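Local coordinates for Lem22 (Legionella pneumophila subsp. pneumophila ATCC 43290, PDB 5WD8), which is of unknown function but is probably an effector that the bacterium delivers into its host cell, at residues A[14-19]-A[68-73]. Residues are numbered along the deposited sequence; the frame is centred on the assembly and turned at random.
Sequences YMEDQI and RSLYEE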
loop_
_atom_site.group_PDB
_atom_site.type_symbol
_atom_site.label_atom_id
_atom_site.label_comp_id
_atom_site.label_asym_id
_atom_site.label_seq_id
_atom_site.Cartn_x
_atom_site.Cartn_y
_atom_site.Cartn_z
ATOM N N TYR A 14 4.343 4.058 5.533
ATOM C CA TYR A 14 4.615 2.625 5.483
ATOM C C TYR A 14 4.581 2.106 4.052
ATOM O O TYR A 14 5.491 1.393 3.615
ATOM C CB TYR A 14 3.609 1.872 6.358
ATOM C CG TYR A 14 3.900 0.395 6.487
ATOM C CD1 TYR A 14 4.880 -0.065 7.358
ATOM C CD2 TYR A 14 3.195 -0.540 5.741
ATOM C CE1 TYR A 14 5.150 -1.414 7.480
ATOM C CE2 TYR A 14 3.459 -1.892 5.857
ATOM C CZ TYR A 14 4.437 -2.323 6.728
ATOM O OH TYR A 14 4.705 -3.667 6.850
HETATM N N MSE A 15 3.536 2.453 3.305
HETATM C CA MSE A 15 3.386 1.981 1.932
HETATM C C MSE A 15 4.485 2.523 1.023
HETATM O O MSE A 15 4.996 1.803 0.165
HETATM C CB MSE A 15 2.013 2.367 1.380
HETATM C CG MSE A 15 0.850 1.703 2.099
HETATM SE SE MSE A 15 -0.872 2.129 1.287
HETATM C CE MSE A 15 -0.653 1.190 -0.408
ATOM N N GLU A 16 4.842 3.796 1.211
ATOM C CA GLU A 16 5.935 4.374 0.434
ATOM C C GLU A 16 7.245 3.650 0.710
ATOM O O GLU A 16 8.040 3.415 -0.208
ATOM C CB GLU A 16 6.075 5.865 0.743
ATOM C CG GLU A 16 5.049 6.748 0.053
ATOM C CD GLU A 16 5.162 8.201 0.467
ATOM O OE1 GLU A 16 5.843 8.481 1.477
ATOM O OE2 GLU A 16 4.572 9.065 -0.215
ATOM N N ASP A 17 7.489 3.289 1.972
ATOM C CA ASP A 17 8.712 2.577 2.324
ATOM C C ASP A 17 8.734 1.179 1.715
ATOM O O ASP A 17 9.744 0.758 1.140
ATOM C CB ASP A 17 8.854 2.505 3.845
ATOM C CG ASP A 17 10.143 1.840 4.281
ATOM O OD1 ASP A 17 11.211 2.195 3.739
ATOM O OD2 ASP A 17 10.087 0.959 5.165
ATOM N N GLN A 18 7.625 0.446 1.834
ATOM C CA GLN A 18 7.577 -0.914 1.306
ATOM C C GLN A 18 7.665 -0.927 -0.215
ATOM O O GLN A 18 8.374 -1.759 -0.794
ATOM C CB GLN A 18 6.301 -1.613 1.776
ATOM C CG GLN A 18 6.213 -1.804 3.283
ATOM C CD GLN A 18 7.329 -2.673 3.828
ATOM O OE1 GLN A 18 7.596 -3.756 3.309
ATOM N NE2 GLN A 18 7.987 -2.203 4.881
ATOM N N ILE A 19 6.944 -0.019 -0.880
ATOM C CA ILE A 19 6.983 0.046 -2.339
ATOM C C ILE A 19 8.381 0.418 -2.820
ATOM O O ILE A 19 8.874 -0.120 -3.820
ATOM C CB ILE A 19 5.918 1.032 -2.857
ATOM C CG1 ILE A 19 4.521 0.423 -2.721
ATOM C CG2 ILE A 19 6.193 1.422 -4.301
ATOM C CD1 ILE A 19 3.401 1.442 -2.790
ATOM N N ARG A 68 -4.522 5.883 -2.436
ATOM C CA ARG A 68 -5.025 5.123 -3.576
ATOM C C ARG A 68 -4.007 5.094 -4.709
ATOM O O ARG A 68 -3.881 4.088 -5.415
ATOM C CB ARG A 68 -6.354 5.706 -4.057
ATOM C CG ARG A 68 -7.023 4.886 -5.151
ATOM C CD ARG A 68 -8.295 5.551 -5.650
ATOM N NE ARG A 68 -8.147 6.996 -5.791
ATOM C CZ ARG A 68 -9.138 7.818 -6.121
ATOM N NH1 ARG A 68 -8.915 9.121 -6.226
ATOM N NH2 ARG A 68 -10.352 7.337 -6.344
ATOM N N SER A 69 -3.271 6.193 -4.897
ATOM C CA SER A 69 -2.204 6.203 -5.892
ATOM C C SER A 69 -1.113 5.203 -5.530
ATOM O O SER A 69 -0.602 4.488 -6.399
ATOM C CB SER A 69 -1.623 7.611 -6.027
ATOM O OG SER A 69 -2.534 8.480 -6.678
ATOM N N LEU A 70 -0.743 5.142 -4.248
ATOM C CA LEU A 70 0.204 4.127 -3.797
ATOM C C LEU A 70 -0.377 2.728 -3.962
ATOM O O LEU A 70 0.327 1.797 -4.370
ATOM C CB LEU A 70 0.586 4.376 -2.338
ATOM C CG LEU A 70 1.836 5.203 -2.024
ATOM C CD1 LEU A 70 2.333 5.962 -3.247
ATOM C CD2 LEU A 70 1.554 6.161 -0.876
ATOM N N TYR A 71 -1.663 2.565 -3.639
ATOM C CA TYR A 71 -2.316 1.268 -3.782
ATOM C C TYR A 71 -2.318 0.808 -5.236
ATOM O O TYR A 71 -2.058 -0.366 -5.525
ATOM C CB TYR A 71 -3.742 1.347 -3.235
ATOM C CG TYR A 71 -4.548 0.077 -3.383
ATOM C CD1 TYR A 71 -4.197 -1.077 -2.697
ATOM C CD2 TYR A 71 -5.669 0.036 -4.202
ATOM C CE1 TYR A 71 -4.937 -2.240 -2.826
ATOM C CE2 TYR A 71 -6.415 -1.119 -4.338
ATOM C CZ TYR A 71 -6.045 -2.254 -3.649
ATOM O OH TYR A 71 -6.784 -3.407 -3.781
ATOM N N GLU A 72 -2.610 1.723 -6.165
ATOM C CA GLU A 72 -2.620 1.367 -7.580
ATOM C C GLU A 72 -1.228 0.975 -8.064
ATOM O O GLU A 72 -1.076 0.006 -8.817
ATOM C CB GLU A 72 -3.172 2.529 -8.407
ATOM C CG GLU A 72 -4.670 2.731 -8.256
ATOM C CD GLU A 72 -5.135 4.075 -8.781
ATOM O OE1 GLU A 72 -4.289 4.849 -9.274
ATOM O OE2 GLU A 72 -6.349 4.358 -8.696
ATOM N N GLU A 73 -0.200 1.721 -7.648
ATOM C CA GLU A 73 1.165 1.359 -8.019
ATOM C C GLU A 73 1.551 0.014 -7.420
ATOM O O GLU A 73 2.264 -0.777 -8.049
ATOM C CB GLU A 73 2.143 2.447 -7.570
ATOM C CG GLU A 73 3.595 2.148 -7.920
ATOM C CD GLU A 73 4.557 3.182 -7.365
ATOM O OE1 GLU A 73 4.131 4.005 -6.527
ATOM O OE2 GLU A 73 5.739 3.171 -7.769
#
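Met-15, Ile-19 and Leu-70 make an apolar helix-to-helix contact near the centre of the chain, where helix 4-24 packs on the long helix 58-89. The axes of 14-19 and 68-73 approach to 10.2 Å, their directions 25° apart. Leu-70 is directed at the other helix, and its branched chain serves several neighbours at once: CB lies 3.9 Å from Met-15 CE and 4.1 Å from Ile-19 CD1, while CD2 meets Glu-16 CG at 3.7 Å. Met-15, a selenomethionine, is long and flexible enough to span the gap; its chain bends at the last torsion (chi3 68°), bringing CE to 3.7 Å from Tyr-71 N, over the backbone. Beta-branched Ile-19 has a methyl for each of two partners, CD1 lying 3.5 Å from Leu-70 O and CG2 turned to Glu-73. In this bundle of three main helices, helix 28-47 completes the core, its His-42 touching Met-15 and stacking on the ring of Tyr-71. Glu-16 suits the border, its aliphatic stem covering Leu-70. Glu-73 is extended, with CG anti to its backbone nitrogen (chi1 -180°), which carries its carboxylate to the gamma methyl of Ile-19, CD 3.9 Å from CG2; its OE2 forms a salt bridge with Lys-23, farther along helix 4-24.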